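Local coordinates for putative exported protein (Bacteroides fragilis, PDB 4RAA) that is of unknown function but is probably exported and folds into a six-bladed beta-propeller of the YWTD superfamily, at residues V40-L45 and L305-I310; A59-Y64 and I87-F92; L135-G140 and T194-Y199; D167-K172 and V209-I214; F202-Y207 and T225-L230. One frame throughout, in Å; residues are numbered along the deposited sequence.

Contact 1: V40-L45 and L305-I310; sequences VKNVGL and LNYFSI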
# COMPACT_ATOMS: atom_id res chain seq x y z
N VAL A 40 -18.45 18.22 16.57
CA VAL A 40 -17.10 17.99 17.08
C VAL A 40 -17.13 17.85 18.60
O VAL A 40 -17.62 18.74 19.27
CB VAL A 40 -16.17 19.18 16.71
CG1 VAL A 40 -14.76 18.98 17.29
CG2 VAL A 40 -16.09 19.36 15.20
N LYS A 41 -16.57 16.75 19.12
CA LYS A 41 -16.43 16.51 20.58
C LYS A 41 -15.09 17.04 21.10
O LYS A 41 -15.03 17.68 22.13
CB LYS A 41 -16.54 15.01 20.90
CG LYS A 41 -16.13 14.61 22.33
CD LYS A 41 -16.51 13.18 22.68
CE LYS A 41 -15.92 12.80 24.03
NZ LYS A 41 -16.47 11.51 24.53
N ASN A 42 -14.03 16.74 20.37
CA ASN A 42 -12.65 17.06 20.74
C ASN A 42 -11.92 17.63 19.52
O ASN A 42 -12.20 17.23 18.40
CB ASN A 42 -12.05 15.73 21.22
CG ASN A 42 -10.59 15.81 21.59
OD1 ASN A 42 -9.71 15.67 20.74
ND2 ASN A 42 -10.31 15.95 22.89
N VAL A 43 -11.03 18.60 19.73
CA VAL A 43 -10.18 19.13 18.64
C VAL A 43 -8.79 18.61 19.00
O VAL A 43 -7.99 19.31 19.64
CB VAL A 43 -10.24 20.67 18.46
CG1 VAL A 43 -9.28 21.15 17.36
CG2 VAL A 43 -11.65 21.10 18.11
N GLY A 44 -8.54 17.36 18.62
CA GLY A 44 -7.29 16.66 18.93
C GLY A 44 -6.07 17.22 18.24
O GLY A 44 -5.06 17.47 18.90
N LEU A 45 -6.16 17.41 16.92
CA LEU A 45 -5.04 17.89 16.10
C LEU A 45 -5.56 18.88 15.05
O LEU A 45 -6.68 18.71 14.57
CB LEU A 45 -4.38 16.68 15.43
CG LEU A 45 -3.23 16.82 14.42
CD1 LEU A 45 -2.01 17.54 14.98
CD2 LEU A 45 -2.84 15.44 13.90
N LEU A 305 -9.58 25.93 30.46
CA LEU A 305 -8.59 25.64 29.42
C LEU A 305 -8.11 24.22 29.75
O LEU A 305 -7.10 24.03 30.43
CB LEU A 305 -7.51 26.72 29.42
CG LEU A 305 -6.85 26.98 28.07
CD1 LEU A 305 -5.97 28.21 28.18
CD2 LEU A 305 -6.07 25.78 27.57
N ASN A 306 -8.90 23.24 29.33
CA ASN A 306 -8.64 21.81 29.62
C ASN A 306 -7.41 21.25 28.92
O ASN A 306 -6.69 20.44 29.50
CB ASN A 306 -9.87 20.94 29.32
CG ASN A 306 -11.06 21.24 30.23
OD1 ASN A 306 -10.94 21.92 31.25
ND2 ASN A 306 -12.22 20.72 29.86
N TYR A 307 -7.18 21.68 27.68
CA TYR A 307 -6.04 21.21 26.90
C TYR A 307 -5.75 22.09 25.69
O TYR A 307 -6.62 22.81 25.19
CB TYR A 307 -6.30 19.76 26.41
CG TYR A 307 -7.49 19.62 25.47
CD1 TYR A 307 -8.81 19.60 25.97
CD2 TYR A 307 -7.30 19.49 24.09
CE1 TYR A 307 -9.90 19.47 25.10
CE2 TYR A 307 -8.38 19.36 23.22
CZ TYR A 307 -9.68 19.34 23.72
OH TYR A 307 -10.74 19.21 22.84
N PHE A 308 -4.50 22.01 25.23
CA PHE A 308 -4.06 22.67 24.01
C PHE A 308 -4.09 21.63 22.89
O PHE A 308 -3.56 20.52 23.07
CB PHE A 308 -2.65 23.29 24.16
CG PHE A 308 -2.68 24.72 24.61
CD1 PHE A 308 -2.67 25.05 25.97
CD2 PHE A 308 -2.74 25.75 23.67
CE1 PHE A 308 -2.70 26.38 26.38
CE2 PHE A 308 -2.77 27.08 24.07
CZ PHE A 308 -2.76 27.40 25.43
N SER A 309 -4.71 21.99 21.76
CA SER A 309 -4.70 21.13 20.58
C SER A 309 -3.29 21.11 20.06
O SER A 309 -2.57 22.11 20.17
CB SER A 309 -5.58 21.68 19.44
OG SER A 309 -6.92 21.72 19.83
N ILE A 310 -2.89 19.97 19.51
CA ILE A 310 -1.58 19.86 18.90
C ILE A 310 -1.72 20.57 17.53
O ILE A 310 -2.79 20.56 16.93
CB ILE A 310 -1.06 18.41 18.91
CG1 ILE A 310 -0.91 17.96 20.39
CG2 ILE A 310 0.28 18.31 18.19
CD1 ILE A 310 -0.87 16.47 20.65

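Contact 2: A59-Y64 and I87-F92; sequences ANSNLY and ILLSSF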
# COMPACT_ATOMS: atom_id res chain seq x y z
N ALA A 59 -11.60 11.92 19.59
CA ALA A 59 -12.56 11.31 20.49
C ALA A 59 -13.55 10.44 19.68
O ALA A 59 -13.76 9.28 20.03
CB ALA A 59 -13.30 12.38 21.27
N ASN A 60 -14.15 11.02 18.63
CA ASN A 60 -15.07 10.31 17.70
C ASN A 60 -14.41 9.79 16.40
O ASN A 60 -15.07 9.10 15.62
CB ASN A 60 -16.25 11.21 17.33
CG ASN A 60 -17.13 11.58 18.52
OD1 ASN A 60 -17.24 10.84 19.50
ND2 ASN A 60 -17.80 12.72 18.41
N SER A 61 -13.14 10.13 16.18
CA SER A 61 -12.35 9.73 15.00
C SER A 61 -12.90 10.18 13.64
O SER A 61 -12.94 9.40 12.71
CB SER A 61 -12.09 8.22 14.99
OG SER A 61 -11.23 7.88 13.90
N ASN A 62 -13.30 11.45 13.56
CA ASN A 62 -13.77 12.08 12.32
C ASN A 62 -12.74 13.13 11.91
O ASN A 62 -12.26 13.87 12.76
CB ASN A 62 -15.12 12.78 12.56
CG ASN A 62 -16.22 11.81 12.92
OD1 ASN A 62 -16.47 10.84 12.21
ND2 ASN A 62 -16.92 12.08 14.02
N LEU A 63 -12.39 13.17 10.62
CA LEU A 63 -11.44 14.15 10.10
C LEU A 63 -12.27 15.17 9.33
O LEU A 63 -12.92 14.80 8.35
CB LEU A 63 -10.41 13.47 9.19
CG LEU A 63 -9.31 14.32 8.56
CD1 LEU A 63 -8.48 15.02 9.62
CD2 LEU A 63 -8.39 13.46 7.69
N TYR A 64 -12.26 16.43 9.77
CA TYR A 64 -13.04 17.51 9.15
C TYR A 64 -12.21 18.60 8.50
O TYR A 64 -11.04 18.78 8.85
CB TYR A 64 -13.89 18.20 10.20
CG TYR A 64 -14.95 17.36 10.83
CD1 TYR A 64 -15.96 16.80 10.07
CD2 TYR A 64 -15.01 17.20 12.22
CE1 TYR A 64 -16.97 16.04 10.65
CE2 TYR A 64 -16.03 16.47 12.82
CZ TYR A 64 -17.00 15.89 12.03
OH TYR A 64 -17.99 15.16 12.63
N ILE A 87 -11.94 3.76 11.69
CA ILE A 87 -12.52 3.54 13.04
C ILE A 87 -11.88 4.44 14.09
O ILE A 87 -12.61 5.07 14.86
CB ILE A 87 -12.48 2.04 13.50
CG1 ILE A 87 -13.69 1.26 12.97
CG2 ILE A 87 -12.58 1.87 15.02
CD1 ILE A 87 -13.85 1.24 11.47
N LEU A 88 -10.55 4.47 14.15
CA LEU A 88 -9.83 5.25 15.17
C LEU A 88 -8.53 5.89 14.67
O LEU A 88 -7.47 5.26 14.62
CB LEU A 88 -9.56 4.38 16.41
CG LEU A 88 -9.15 5.13 17.69
CD1 LEU A 88 -10.33 5.91 18.29
CD2 LEU A 88 -8.59 4.16 18.72
N LEU A 89 -8.65 7.17 14.31
CA LEU A 89 -7.55 7.99 13.84
C LEU A 89 -6.74 8.56 15.00
O LEU A 89 -7.30 9.12 15.93
CB LEU A 89 -8.08 9.15 12.96
CG LEU A 89 -8.18 8.92 11.45
CD1 LEU A 89 -8.62 7.53 11.08
CD2 LEU A 89 -9.06 9.98 10.80
N SER A 90 -5.42 8.40 14.92
CA SER A 90 -4.47 8.95 15.88
C SER A 90 -3.76 10.18 15.33
O SER A 90 -3.37 11.05 16.10
CB SER A 90 -3.41 7.90 16.22
OG SER A 90 -2.83 7.41 15.03
N SER A 91 -3.58 10.26 14.01
CA SER A 91 -2.87 11.38 13.39
C SER A 91 -3.06 11.42 11.86
O SER A 91 -3.67 10.54 11.27
CB SER A 91 -1.36 11.25 13.68
OG SER A 91 -0.65 12.37 13.20
N PHE A 92 -2.53 12.48 11.25
CA PHE A 92 -2.49 12.63 9.79
C PHE A 92 -1.38 13.62 9.39
O PHE A 92 -0.77 14.26 10.23
CB PHE A 92 -3.86 13.06 9.23
CG PHE A 92 -4.28 14.45 9.65
CD1 PHE A 92 -4.92 14.66 10.87
CD2 PHE A 92 -4.02 15.55 8.83
CE1 PHE A 92 -5.30 15.94 11.26
CE2 PHE A 92 -4.39 16.83 9.22
CZ PHE A 92 -5.04 17.03 10.43

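Contact 3: L135-G140 and T194-Y199; sequences LQLEDG and TNVFAY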
# COMPACT_ATOMS: atom_id res chain seq x y z
N LEU A 135 5.31 11.90 9.90
CA LEU A 135 5.57 13.17 9.19
C LEU A 135 6.63 13.02 8.09
O LEU A 135 7.61 12.28 8.27
CB LEU A 135 6.00 14.28 10.15
CG LEU A 135 4.93 15.18 10.79
CD1 LEU A 135 5.60 16.06 11.82
CD2 LEU A 135 4.19 16.03 9.75
N GLN A 136 6.43 13.74 6.98
CA GLN A 136 7.37 13.67 5.86
C GLN A 136 8.53 14.62 6.11
O GLN A 136 8.31 15.81 6.34
CB GLN A 136 6.68 14.02 4.53
CG GLN A 136 7.55 13.68 3.32
CD GLN A 136 6.86 13.86 1.97
OE1 GLN A 136 6.14 14.82 1.75
NE2 GLN A 136 7.12 12.94 1.06
N LEU A 137 9.75 14.09 6.08
CA LEU A 137 10.99 14.89 6.21
C LEU A 137 11.20 15.63 4.89
O LEU A 137 10.78 15.13 3.85
CB LEU A 137 12.19 13.98 6.47
CG LEU A 137 12.14 13.14 7.75
CD1 LEU A 137 13.25 12.09 7.74
CD2 LEU A 137 12.19 14.00 9.01
N GLU A 138 11.87 16.79 4.93
CA GLU A 138 12.07 17.63 3.72
C GLU A 138 12.64 16.85 2.52
O GLU A 138 12.23 17.10 1.37
CB GLU A 138 12.96 18.85 3.99
CG GLU A 138 12.80 19.94 2.92
CD GLU A 138 13.98 20.90 2.78
OE1 GLU A 138 14.93 20.87 3.61
OE2 GLU A 138 13.96 21.68 1.81
N ASP A 139 13.55 15.91 2.77
CA ASP A 139 14.10 15.07 1.69
C ASP A 139 13.10 14.08 1.05
O ASP A 139 13.39 13.54 -0.02
CB ASP A 139 15.41 14.36 2.11
CG ASP A 139 15.24 13.37 3.26
OD1 ASP A 139 14.11 12.93 3.58
OD2 ASP A 139 16.28 13.02 3.85
N GLY A 140 11.95 13.84 1.69
CA GLY A 140 10.88 12.98 1.15
C GLY A 140 10.59 11.72 1.95
O GLY A 140 9.51 11.14 1.82
N THR A 194 10.74 23.65 7.33
CA THR A 194 11.03 22.35 6.69
C THR A 194 11.53 21.26 7.67
O THR A 194 11.35 20.06 7.41
CB THR A 194 12.08 22.53 5.56
OG1 THR A 194 13.29 23.08 6.08
CG2 THR A 194 11.53 23.46 4.46
N ASN A 195 12.17 21.68 8.76
CA ASN A 195 12.73 20.76 9.77
C ASN A 195 11.68 20.07 10.62
O ASN A 195 10.67 20.67 11.02
CB ASN A 195 13.72 21.48 10.69
CG ASN A 195 14.98 21.91 9.98
OD1 ASN A 195 15.30 23.10 9.94
ND2 ASN A 195 15.70 20.95 9.38
N VAL A 196 11.95 18.79 10.91
CA VAL A 196 11.09 17.93 11.69
C VAL A 196 11.78 17.71 13.04
O VAL A 196 12.96 17.41 13.10
CB VAL A 196 10.84 16.59 10.97
CG1 VAL A 196 9.73 15.81 11.67
CG2 VAL A 196 10.47 16.85 9.52
N PHE A 197 11.01 17.86 14.11
CA PHE A 197 11.50 17.70 15.47
C PHE A 197 10.74 16.60 16.18
O PHE A 197 9.62 16.28 15.78
CB PHE A 197 11.37 19.02 16.22
CG PHE A 197 12.18 20.13 15.61
CD1 PHE A 197 11.69 20.83 14.51
CD2 PHE A 197 13.43 20.46 16.11
CE1 PHE A 197 12.44 21.85 13.92
CE2 PHE A 197 14.18 21.48 15.53
CZ PHE A 197 13.69 22.17 14.44
N ALA A 198 11.35 16.02 17.20
CA ALA A 198 10.75 14.91 17.97
C ALA A 198 11.21 14.91 19.43
O ALA A 198 12.25 15.50 19.75
CB ALA A 198 11.06 13.58 17.30
N TYR A 199 10.43 14.25 20.29
CA TYR A 199 10.75 14.16 21.73
C TYR A 199 10.04 13.01 22.44
O TYR A 199 9.00 12.53 21.98
CB TYR A 199 10.45 15.48 22.44
CG TYR A 199 9.00 15.92 22.39
CD1 TYR A 199 8.51 16.67 21.32
CD2 TYR A 199 8.12 15.59 23.42
CE1 TYR A 199 7.18 17.07 21.28
CE2 TYR A 199 6.78 15.99 23.39
CZ TYR A 199 6.32 16.73 22.32
OH TYR A 199 5.00 17.11 22.31

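Contact 4: D167-K172 and V209-I214; sequences DIIDYK and VGTSEI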
# COMPACT_ATOMS: atom_id res chain seq x y z
N ASP A 167 9.92 0.76 3.71
CA ASP A 167 11.10 -0.03 4.09
C ASP A 167 11.94 0.84 5.03
O ASP A 167 12.14 2.03 4.76
CB ASP A 167 11.91 -0.46 2.86
CG ASP A 167 11.15 -1.43 1.95
OD1 ASP A 167 10.24 -2.15 2.42
OD2 ASP A 167 11.48 -1.47 0.74
N ILE A 168 12.43 0.25 6.12
CA ILE A 168 13.16 0.98 7.17
C ILE A 168 14.54 1.40 6.68
O ILE A 168 15.31 0.55 6.24
CB ILE A 168 13.30 0.14 8.48
CG1 ILE A 168 11.90 -0.13 9.08
CG2 ILE A 168 14.21 0.83 9.51
CD1 ILE A 168 11.86 -1.16 10.20
N ILE A 169 14.84 2.71 6.77
CA ILE A 169 16.16 3.26 6.40
C ILE A 169 17.05 3.26 7.64
O ILE A 169 18.15 2.70 7.59
CB ILE A 169 16.07 4.68 5.77
CG1 ILE A 169 15.28 4.61 4.46
CG2 ILE A 169 17.48 5.25 5.51
CD1 ILE A 169 14.97 5.95 3.83
N ASP A 170 16.60 3.90 8.72
CA ASP A 170 17.35 3.93 9.98
C ASP A 170 16.45 4.07 11.20
O ASP A 170 15.41 4.73 11.13
CB ASP A 170 18.40 5.05 9.96
CG ASP A 170 19.49 4.90 11.05
OD1 ASP A 170 19.65 3.84 11.69
OD2 ASP A 170 20.25 5.87 11.24
N TYR A 171 16.86 3.44 12.30
CA TYR A 171 16.16 3.50 13.58
C TYR A 171 16.78 4.67 14.34
O TYR A 171 18.00 4.83 14.33
CB TYR A 171 16.36 2.21 14.38
CG TYR A 171 15.94 0.94 13.69
CD1 TYR A 171 16.83 0.25 12.86
CD2 TYR A 171 14.66 0.40 13.89
CE1 TYR A 171 16.45 -0.94 12.22
CE2 TYR A 171 14.27 -0.78 13.27
CZ TYR A 171 15.16 -1.45 12.44
OH TYR A 171 14.78 -2.62 11.82
N LYS A 172 15.93 5.45 15.02
CA LYS A 172 16.34 6.69 15.69
C LYS A 172 15.96 6.71 17.17
O LYS A 172 14.84 6.33 17.53
CB LYS A 172 15.64 7.87 15.00
CG LYS A 172 15.90 8.03 13.50
CD LYS A 172 17.38 8.25 13.19
CE LYS A 172 17.62 8.61 11.73
NZ LYS A 172 19.06 8.82 11.44
N VAL A 209 15.23 15.93 13.83
CA VAL A 209 15.48 14.60 13.22
C VAL A 209 15.41 14.63 11.70
O VAL A 209 14.38 14.98 11.14
CB VAL A 209 14.46 13.53 13.70
CG1 VAL A 209 14.79 12.15 13.10
CG2 VAL A 209 14.41 13.48 15.23
N GLY A 210 16.52 14.23 11.07
CA GLY A 210 16.62 14.06 9.61
C GLY A 210 16.88 12.59 9.32
O GLY A 210 16.89 11.77 10.24
N THR A 211 17.11 12.25 8.05
CA THR A 211 17.40 10.86 7.66
C THR A 211 18.72 10.34 8.28
O THR A 211 18.75 9.20 8.75
CB THR A 211 17.39 10.68 6.12
OG1 THR A 211 16.11 11.05 5.61
CG2 THR A 211 17.68 9.23 5.72
N SER A 212 19.77 11.16 8.31
CA SER A 212 21.10 10.79 8.87
C SER A 212 21.55 11.72 10.00
O SER A 212 22.75 12.02 10.10
CB SER A 212 22.14 10.80 7.76
OG SER A 212 21.70 10.02 6.68
N GLU A 213 20.62 12.16 10.85
CA GLU A 213 20.91 13.09 11.95
C GLU A 213 19.97 13.03 13.16
O GLU A 213 18.76 12.88 13.00
CB GLU A 213 20.83 14.54 11.45
CG GLU A 213 22.01 15.04 10.63
CD GLU A 213 21.97 16.54 10.38
OE1 GLU A 213 20.89 17.17 10.54
OE2 GLU A 213 23.03 17.10 10.02
N ILE A 214 20.56 13.16 14.35
CA ILE A 214 19.83 13.40 15.60
C ILE A 214 20.67 14.50 16.25
O ILE A 214 21.79 14.23 16.68
CB ILE A 214 19.72 12.18 16.55
CG1 ILE A 214 18.89 11.06 15.90
CG2 ILE A 214 19.10 12.57 17.90
CD1 ILE A 214 17.43 11.38 15.68

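Contact 5: F202-Y207 and T225-L230; sequences FDLTIY and TDIPSL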
# COMPACT_ATOMS: atom_id res chain seq x y z
N PHE A 202 10.60 10.85 28.77
CA PHE A 202 11.62 10.77 29.85
C PHE A 202 12.97 11.37 29.45
O PHE A 202 14.03 10.89 29.88
CB PHE A 202 11.77 9.32 30.32
CG PHE A 202 10.46 8.60 30.49
CD1 PHE A 202 9.50 9.10 31.37
CD2 PHE A 202 10.17 7.44 29.77
CE1 PHE A 202 8.28 8.45 31.52
CE2 PHE A 202 8.95 6.79 29.93
CZ PHE A 202 8.00 7.30 30.80
N ASP A 203 12.92 12.44 28.67
CA ASP A 203 14.11 13.16 28.19
C ASP A 203 13.68 14.57 27.79
O ASP A 203 13.13 14.77 26.71
CB ASP A 203 14.75 12.38 27.02
CG ASP A 203 15.98 13.07 26.42
OD1 ASP A 203 16.47 14.08 26.96
OD2 ASP A 203 16.45 12.57 25.38
N LEU A 204 13.96 15.55 28.66
CA LEU A 204 13.59 16.95 28.43
C LEU A 204 14.51 17.58 27.38
O LEU A 204 15.30 18.48 27.68
CB LEU A 204 13.62 17.75 29.73
CG LEU A 204 12.58 17.35 30.77
CD1 LEU A 204 12.87 18.04 32.10
CD2 LEU A 204 11.16 17.63 30.28
N THR A 205 14.36 17.09 26.15
CA THR A 205 15.17 17.51 25.01
C THR A 205 14.34 17.35 23.74
O THR A 205 13.66 16.33 23.58
CB THR A 205 16.47 16.68 24.88
OG1 THR A 205 17.20 16.70 26.11
CG2 THR A 205 17.37 17.23 23.76
N ILE A 206 14.38 18.36 22.88
CA ILE A 206 13.74 18.31 21.57
C ILE A 206 14.87 18.15 20.56
O ILE A 206 15.81 18.96 20.55
CB ILE A 206 12.89 19.56 21.29
CG1 ILE A 206 11.66 19.48 22.18
CG2 ILE A 206 12.49 19.64 19.82
CD1 ILE A 206 10.81 20.71 22.20
N TYR A 207 14.76 17.11 19.73
CA TYR A 207 15.76 16.77 18.73
C TYR A 207 15.24 17.09 17.34
O TYR A 207 14.10 16.79 17.04
CB TYR A 207 16.12 15.28 18.81
CG TYR A 207 16.68 14.83 20.14
CD1 TYR A 207 15.82 14.41 21.17
CD2 TYR A 207 18.06 14.82 20.39
CE1 TYR A 207 16.32 13.99 22.40
CE2 TYR A 207 18.57 14.41 21.62
CZ TYR A 207 17.70 13.99 22.61
OH TYR A 207 18.19 13.59 23.82
N THR A 225 11.49 20.22 40.12
CA THR A 225 10.98 19.00 39.49
C THR A 225 11.84 18.60 38.31
O THR A 225 12.68 19.35 37.85
CB THR A 225 9.51 19.13 39.03
OG1 THR A 225 9.04 17.84 38.60
CG2 THR A 225 9.35 20.14 37.88
N ASP A 226 11.59 17.39 37.83
CA ASP A 226 12.33 16.84 36.71
C ASP A 226 11.55 15.65 36.14
O ASP A 226 10.50 15.29 36.67
CB ASP A 226 13.73 16.38 37.22
CG ASP A 226 14.77 16.24 36.11
OD1 ASP A 226 14.52 16.57 34.94
OD2 ASP A 226 15.89 15.80 36.43
N ILE A 227 12.02 15.11 35.03
CA ILE A 227 11.51 13.84 34.49
C ILE A 227 11.87 12.69 35.46
O ILE A 227 12.87 12.79 36.18
CB ILE A 227 12.11 13.45 33.11
CG1 ILE A 227 13.63 13.75 33.06
CG2 ILE A 227 11.36 14.18 32.01
CD1 ILE A 227 14.45 12.93 32.11
N PRO A 228 11.08 11.60 35.45
CA PRO A 228 11.40 10.43 36.30
C PRO A 228 12.71 9.75 35.90
O PRO A 228 13.04 9.74 34.71
CB PRO A 228 10.23 9.48 36.04
CG PRO A 228 9.17 10.34 35.50
CD PRO A 228 9.86 11.35 34.66
N SER A 229 13.42 9.19 36.88
CA SER A 229 14.66 8.44 36.60
C SER A 229 14.31 7.08 35.98
O SER A 229 13.15 6.65 36.03
CB SER A 229 15.48 8.21 37.89
OG SER A 229 14.80 7.39 38.82
N LEU A 230 15.30 6.40 35.42
CA LEU A 230 15.08 5.06 34.86
C LEU A 230 14.72 4.05 35.95
O LEU A 230 13.86 3.20 35.74
CB LEU A 230 16.31 4.60 34.07
CG LEU A 230 16.25 3.27 33.31
CD1 LEU A 230 15.08 3.25 32.35
CD2 LEU A 230 17.56 3.01 32.58

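Contact 1: V40-L45 and L305-I310
L45 and I310 bring the two backbones together in a single beta bridge with their CA atoms 4.9 Å apart, and the touching parts, 42-45 and 307-310, run in directions 32° apart. The backbone link here is a weak hydrogen bond from I310 N to G44 O, 3.4 Å long, accompanied by a C-H contact from L45 CA to I310 O. G44 and L45 together face L56 as a classic beta bulge, where the loop passes into strand 45-49. Farther from the bridge, side chains do the joining. S309 OG, set beside its own backbone N (chi1 -64°), is turned to V43 O and donates to it at 2.6 Å. Y307 extends past it, and its OH accepts V43 N at 3.2 Å with an angle of 163° at the hydrogen, while V43 O lies in plane at the ring edge. The N42 amide plane is nearly parallel to that ring; ND2 comes 3.3 Å from Y307 OH, but the angle is too poor for a hydrogen bond. L45 CD1 packs against I310 CG2 at 4.0 Å. The contact joins the approach to strand 45-49 with the loop before strand 312-313. Both polar groups of V43 and the carbonyl of G44 find partners across it, so two irregular loops are tied by two side-chain-mediated hydrogen bonds and a weak backbone one, with one apolar pair beside them.

Contact 2: A59-Y64 and I87-F92
L63 leans from strand 62-67 over strand 85-94, where L89 and F92 receive it. Its CB is 4.1 Å from L89 CD2. CG stands anti to the backbone N, beside the carbonyl carbon (chi1 -179°), and its CD1 branch reaches the F92 ring. The methyl lies over one face, displaced toward the rim: CD1 is 3.9 Å from the ring centroid and 21° off the normal, with CE1 the nearest ring atom at 3.7 Å, a CH-pi contact. Strand 72-79 stands between these two strands in the order of the sheet, so the pair does not meet as hydrogen-bonded neighbours; the side chains meet instead across the face-to-face packing expected of consecutive propeller blades, and F92 also touches L54 and L56 of strand 52-57. At the other end S61, which with N62 faces D57 in a G1 beta bulge, supplies the polar link. Its CB is near I87 O, and its OG, anti to the backbone N, accepts L89 N at 2.7 Å with an angle of 156° at the hydrogen. L89 CB lies 3.5 Å from that same S61 OG.

Contact 3: L135-G140 and T194-Y199
V196 sits against L135 and L137 in the close-packed half of this contact. L137 CD2 lies against V196 CB and CG2, 3.4 Å from CG2, and also reaches CG1. That CG1 methyl, anti to the backbone N (chi1 -169°), is the one that meets L135 CD1, at 4.1 Å. The L137 and V196 side chains cross at about a right angle, whereas L135 and V196 cross at a slant. All three residues are buried, and I189 and L143 extend the same apolar patch, I189 touching L135 and V196, L143 touching L137 and V196.

The other half faces solvent. There E138 and T194, both exposed, lie against each other mostly through carbon. E138, extended beyond CG, crosses T194 at a slant, with E138 CG 3.8 Å and E138 CD 3.7 Å from T194 CB. E138 OE1 comes to 3.7 Å from T194 OG1, and no hydrogen bond joins the two segments anywhere.

Polar bonds are local to the turn and to N96. Strand 134-136 gives way to a type I turn from L137 to G140, closed by G140 N to L137 O. Q136 NE2 also reaches G140 O at 3.1 Å, while Q136 OE1 receives N96 N. In propeller terms, the end of the first strand of one blade meets the second strand of the next, 195-200. Within the two segments the contact is therefore apolar and non-directional, with the charged E138 at the solvent margin; D139 OD2, bonded to T211 OG1, supplies a polar link beside it.

Contact 4: D167-K172 and V209-I214
K172 and T211 meet where the last strand of one propeller blade, 168-174, lies beside the turn of the hairpin formed by strands 203-210 and 213-222 of the next. The lysine side chain is directed toward this hairpin but does not run straight: the chain bends at chi2 (-61°), which swings CD past I214, and is extended from there to NZ. K172 and I214 cross at a slant, with I214 CD1 4.0 Å from both K172 CB and K172 CD. The aliphatic stem packs on I214 while NZ, at its end, donates to T211 O at 2.7 Å, from 53° above the carbonyl plane. A classic beta bulge, I169 and D170 both facing V161, lies just before it in this edge strand. I169 crosses T211 obliquely, with CG2 on CG2 at 4.0 Å, while T211 OG1 bonds to D139 OD2 and N141 ND2. At the start of the segment D167 OD1 forms a salt bridge with R126 NH1 of the second subunit. The ammonium group of this buried lysine is shared by a main-chain carbonyl and a carboxylate: besides T211 O, K172 NZ forms a salt bridge with D170 OD2 at 3.2 Å, meeting it from above the carboxylate plane, 36° out of it.

Contact 5: F202-Y207 and T225-L230
F202 and I227 approach most closely in backbone terms, CA to CA 5.6 Å, where the chain enters strand 203-210 and the loop 225-230 passes it without a hydrogen bond between the two. L204 is the centre of an inverse gamma turn and points toward the loop. Its side chain and that of I227 slide past each other in opposite directions, with L204 CG 3.6 Å from I227 CG2 and L204 CD2 at 3.9 Å from the same methyl. I227 CG1 takes the crowded position between the backbone N and the carbonyl carbon, chi1 42°, and the chain beyond it carries CD1 to the carbonyl of F202. The F202 and P228 side chains cross at about a right angle: P228 CD lies near the ring plane at its edge, 4.0 Å from F202 CD1. L204 CD1 also rests 3.6 Å from D226 OD1, an oxygen that accepts a weak bond from I227 N. On the strand side the D203 carboxylate gathers two hydroxyls, T205 OG1 on OD1 at 2.8 Å and Y207 OH on the syn lone pair of OD2, which ties D203 to T205 and Y207 along the strand's start. Around the contact, L204 also packs on I254 and Y257 of strand 254-261. F202 and P228 both touch L233 of helix 230-237, whose N-cap is S229, its OG bonded to F232 N.

Overall arrangement
Contacts 1 to 5 are spread round the six-bladed propeller. Contact 1 spans 260 residues and encloses the others in sequence; its segments come from the entry to strand 45-49 and the loop before strand 312-313, consistent with a contact that helps bring the early and late parts of the chain together. Contact 2, centred about 12 Å away, touches it through N42 and A59 and through L45 and F92. Contacts 3 and 4, centres about 10 Å apart, pack one blade on the next, alternate along the chain and are joined through D139 and T211. Contacts 3, 4 and 5 share the sheet that contains strands 195-200, 203-210 and 213-222. Contact 5 lies about 29 Å from contact 2, on opposite sides of the chain's centre.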